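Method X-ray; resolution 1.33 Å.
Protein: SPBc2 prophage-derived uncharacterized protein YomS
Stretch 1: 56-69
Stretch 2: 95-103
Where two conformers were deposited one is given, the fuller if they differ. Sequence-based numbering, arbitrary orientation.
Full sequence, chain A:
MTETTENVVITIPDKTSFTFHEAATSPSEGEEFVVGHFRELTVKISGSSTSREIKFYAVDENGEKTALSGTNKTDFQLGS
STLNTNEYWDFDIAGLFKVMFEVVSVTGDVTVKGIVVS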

# COMPACT_ATOMS: atom_id res chain seq x y z
N PHE A 56 13.04 18.05 7.68
CA PHE A 56 13.22 16.79 6.97
C PHE A 56 13.51 17.09 5.51
O PHE A 56 12.75 17.88 4.91
N TYR A 57 14.58 16.52 4.96
CA TYR A 57 14.97 16.83 3.57
C TYR A 57 15.33 15.59 2.78
O TYR A 57 15.93 14.60 3.24
N ALA A 58 14.93 15.64 1.51
CA ALA A 58 15.51 14.83 0.43
C ALA A 58 16.64 15.62 -0.20
O ALA A 58 16.52 16.84 -0.33
N VAL A 59 17.71 14.93 -0.59
CA VAL A 59 18.87 15.59 -1.19
C VAL A 59 19.21 14.86 -2.49
O VAL A 59 19.33 13.66 -2.48
N ASP A 60 19.38 15.60 -3.57
CA ASP A 60 19.75 14.99 -4.85
C ASP A 60 21.26 14.90 -5.04
O ASP A 60 22.03 15.32 -4.18
N GLU A 61 21.68 14.37 -6.17
CA GLU A 61 23.12 14.10 -6.46
C GLU A 61 23.89 15.41 -6.55
O GLU A 61 25.12 15.35 -6.46
N ASN A 62 23.23 16.54 -6.77
CA ASN A 62 23.90 17.87 -6.84
C ASN A 62 23.88 18.59 -5.50
O ASN A 62 24.39 19.70 -5.41
N GLY A 63 23.28 18.03 -4.50
CA GLY A 63 23.21 18.62 -3.15
C GLY A 63 22.02 19.51 -2.96
O GLY A 63 21.93 20.13 -1.91
N GLU A 64 21.08 19.62 -3.89
CA GLU A 64 19.89 20.43 -3.68
C GLU A 64 19.01 19.73 -2.63
O GLU A 64 18.78 18.51 -2.69
N LYS A 65 18.54 20.49 -1.64
CA LYS A 65 17.67 20.02 -0.54
C LYS A 65 16.22 20.37 -0.83
O LYS A 65 15.94 21.44 -1.27
N THR A 66 15.36 19.42 -0.59
CA THR A 66 13.90 19.58 -0.84
C THR A 66 13.13 19.13 0.40
O THR A 66 13.37 18.02 0.90
N ALA A 67 12.26 19.98 0.94
CA ALA A 67 11.47 19.61 2.11
C ALA A 67 10.72 18.29 1.83
O ALA A 67 10.10 18.13 0.76
N LEU A 68 10.77 17.38 2.79
CA LEU A 68 10.26 16.02 2.59
C LEU A 68 9.21 15.74 3.66
O LEU A 68 9.54 15.78 4.85
N SER A 69 7.98 15.47 3.25
CA SER A 69 6.92 15.11 4.23
C SER A 69 6.98 13.62 4.57
O SER A 69 7.24 12.77 3.72
N GLY A 95 12.68 6.38 -4.16
CA GLY A 95 13.13 7.11 -5.35
C GLY A 95 14.03 8.29 -5.07
O GLY A 95 14.16 9.17 -5.97
N LEU A 96 14.64 8.33 -3.90
CA LEU A 96 15.48 9.48 -3.49
C LEU A 96 16.93 9.05 -3.47
O LEU A 96 17.23 7.91 -3.16
N PHE A 97 17.87 9.96 -3.77
CA PHE A 97 19.30 9.66 -3.65
C PHE A 97 19.75 9.66 -2.17
O PHE A 97 20.31 8.69 -1.69
N LYS A 98 19.43 10.74 -1.47
CA LYS A 98 19.87 10.92 -0.06
C LYS A 98 18.73 11.51 0.74
O LYS A 98 17.85 12.17 0.21
N VAL A 99 18.80 11.25 2.05
CA VAL A 99 17.93 11.98 3.00
C VAL A 99 18.80 12.59 4.10
O VAL A 99 19.89 12.06 4.41
N MET A 100 18.28 13.65 4.67
CA MET A 100 18.98 14.49 5.66
C MET A 100 17.94 15.01 6.64
O MET A 100 16.84 15.36 6.24
N PHE A 101 18.30 15.05 7.92
CA PHE A 101 17.42 15.57 9.00
C PHE A 101 18.17 16.67 9.70
O PHE A 101 19.06 16.34 10.53
N GLU A 102 17.89 17.91 9.35
CA GLU A 102 18.67 19.07 9.81
C GLU A 102 18.17 19.50 11.19
O GLU A 102 16.96 19.74 11.36
N VAL A 103 19.11 19.65 12.14
CA VAL A 103 18.81 20.33 13.41
C VAL A 103 18.95 21.82 13.12
O VAL A 103 20.10 22.31 13.00

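Strand 56-59 lies antiparallel to strand 98-103, and the pairing of F56 with F101, Y57 with M100, A58 with V99 and V59 with K98 sorts the side chains onto the two faces of the sheet. The contact buries 711 Å² in total, and V59 and M100 each contribute 79 Å², more than any other residue.

V59 and M100 share a face with Y57 and K98. V59 adopts the t rotamer, with its CB 3.9 Å from CB of K98, its partner in a hydrogen-bonded pair. Its CG2 also reaches diagonally along the neighbouring strand to lie 3.9 Å from CB of M100. The backbone holds these side chains in register: V59 N donates to K98 O at 2.9 Å, while the return bond from K98 N to V59 O is weak, at 3.1 Å. K98 (chi1 m, then t throughout) brings its CB to the sheet face, but its extended chain leads away, and NZ finds its partner elsewhere in the structure.

M100, with rotamer t, t, m, stands opposite Y57, to which it is tied by Y57 N to M100 O at 2.8 Å and M100 N to Y57 O at 2.9 Å. The CB atoms of Y57 and M100 are 4.3 Å apart. Beyond them, SD of M100 approaches the tyrosine ring obliquely, 5.5 Å from its centroid, and lies 4.0 Å from CE of K65, so the thioether meets the aliphatic part of the lysine. K65 points toward the second stretch with rotamer m, t, p, t, which carries its ammonium group past M100 to E102. There NZ forms a salt bridge with OE1 of E102 at 2.8 Å; the glutamate meets it in an extended t, t conformation. The same OE1 lies 3.4 Å from CE2 of Y57 and accepts a 2.8 Å hydrogen bond from water 1. That water is also hydrogen-bonded to OH of Y57 at 2.6 Å, linking the m-rotamer tyrosine to the carboxylate.

On the face bearing F56, A58, V99 and F101, the packing is apolar. F56 and F101, both with chi1 m, meet obliquely: CD1 of F56 is 3.5 Å from CD2 of F101, at the edge of the F101 ring, and the planes are inclined at 49°. The small A58 leaves its CB 3.8 Å from CD1 of L96. L68 (t, p) points toward the second stretch, and its CD2 lies 4.1 Å from both CD1 of L96 and CG1 of V99, which has chi1 m. The m, t rotamer of L96 brings its end closer to these partners than its sideways CA-to-CB bond would suggest.

F97 covers 72 Å² where the first strand gives way to the D60-G63 turn. F97 points toward the first stretch, and its t rotamer sets the ring beside D60 and E61, with CG of E61 over one face, 3.6 Å from the centroid and 7° off the normal, a CH-pi contact between the F97 ring and the aliphatic part of the exposed E61 side chain.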

# COMPACT_ATOMS: atom_id res chain seq x y z
CB PHE A 56 11.95 15.95 7.06
CG PHE A 56 11.29 15.82 8.41
CD1 PHE A 56 12.01 15.93 9.59
CD2 PHE A 56 9.94 15.54 8.50
CE1 PHE A 56 11.37 15.76 10.81
CE2 PHE A 56 9.29 15.38 9.72
CZ PHE A 56 10.02 15.52 10.87
CB TYR A 57 16.21 17.75 3.55
CG TYR A 57 15.91 19.14 3.99
CD1 TYR A 57 15.17 19.99 3.23
CD2 TYR A 57 16.38 19.62 5.21
CE1 TYR A 57 14.91 21.30 3.57
CE2 TYR A 57 16.14 20.92 5.58
CZ TYR A 57 15.38 21.76 4.78
OH TYR A 57 15.12 23.06 5.14
CB ALA A 58 14.45 14.47 -0.56
CB VAL A 59 20.07 15.62 -0.23
CG1 VAL A 59 21.24 16.37 -0.85
CG2 VAL A 59 19.68 16.23 1.10
CB ASP A 60 19.00 15.65 -6.01
CG ASP A 60 19.46 17.02 -6.44
OD1 ASP A 60 20.53 17.46 -5.96
OD2 ASP A 60 18.74 17.65 -7.32
CB GLU A 61 23.26 13.27 -7.74
CG GLU A 61 23.10 11.78 -7.44
CD GLU A 61 23.46 10.76 -8.52
OE1 GLU A 61 22.72 10.80 -9.54
OE2 GLU A 61 24.45 9.92 -8.35
CB ASN A 62 23.26 18.74 -7.90
CG ASN A 62 23.41 18.13 -9.27
OD1 ASN A 62 22.44 18.06 -10.04
ND2 ASN A 62 24.57 17.58 -9.57
CB GLU A 64 19.12 20.63 -4.97
CG GLU A 64 17.97 21.58 -4.81
CD GLU A 64 17.30 22.02 -6.11
OE1 GLU A 64 17.01 21.13 -6.94
OE2 GLU A 64 17.16 23.22 -6.35
CB LYS A 65 18.06 20.67 0.79
CG LYS A 65 19.47 20.37 1.24
CD LYS A 65 19.98 21.35 2.26
CE LYS A 65 19.10 21.55 3.47
NZ LYS A 65 19.74 22.41 4.51
CB THR A 66 13.44 18.73 -2.01
OG1 THR A 66 14.33 18.84 -3.12
CG2 THR A 66 12.04 19.11 -2.45
CB ALA A 67 10.50 20.71 2.44
CB LEU A 68 11.43 15.04 2.70
CG LEU A 68 11.09 13.57 2.62
CD1 LEU A 68 10.52 13.21 1.26
CD2 LEU A 68 12.26 12.69 2.94
CB SER A 69 5.56 15.51 3.72
OG SER A 69 5.38 16.89 3.89
CB LEU A 96 15.12 9.95 -2.10
CG LEU A 96 13.67 10.36 -1.90
CD1 LEU A 96 13.45 10.76 -0.45
CD2 LEU A 96 13.28 11.52 -2.84
CB PHE A 97 20.09 10.67 -4.44
CG PHE A 97 21.58 10.56 -4.22
CD1 PHE A 97 22.24 9.39 -4.53
CD2 PHE A 97 22.30 11.66 -3.76
CE1 PHE A 97 23.62 9.31 -4.31
CE2 PHE A 97 23.68 11.60 -3.66
CZ PHE A 97 24.31 10.41 -3.87
CB LYS A 98 21.03 11.89 0.05
CG LYS A 98 22.40 11.29 -0.18
CD LYS A 98 23.47 12.36 -0.14
CE LYS A 98 24.84 11.79 0.10
NZ LYS A 98 25.85 12.88 0.17
CB VAL A 99 16.81 11.06 3.56
CG1 VAL A 99 15.82 10.66 2.48
CG2 VAL A 99 17.36 9.85 4.24
CB MET A 100 19.68 15.64 4.95
CG MET A 100 20.16 16.69 5.93
SD MET A 100 20.60 18.27 5.16
CE MET A 100 22.03 17.67 4.33
CB PHE A 101 17.05 14.43 9.94
CG PHE A 101 16.11 13.50 9.25
CD1 PHE A 101 16.58 12.52 8.36
CD2 PHE A 101 14.74 13.73 9.30
CE1 PHE A 101 15.70 11.82 7.56
CE2 PHE A 101 13.87 13.00 8.53
CZ PHE A 101 14.34 12.07 7.66
CB GLU A 102 18.49 20.23 8.85
CG GLU A 102 19.26 21.48 9.29
CD GLU A 102 19.28 22.58 8.28
OE1 GLU A 102 18.77 22.38 7.15
OE2 GLU A 102 20.00 23.57 8.54
CB VAL A 103 19.74 19.84 14.54
CG1 VAL A 103 19.53 20.65 15.80
CG2 VAL A 103 19.58 18.36 14.78
O HOH W 1 16.75 24.33 6.74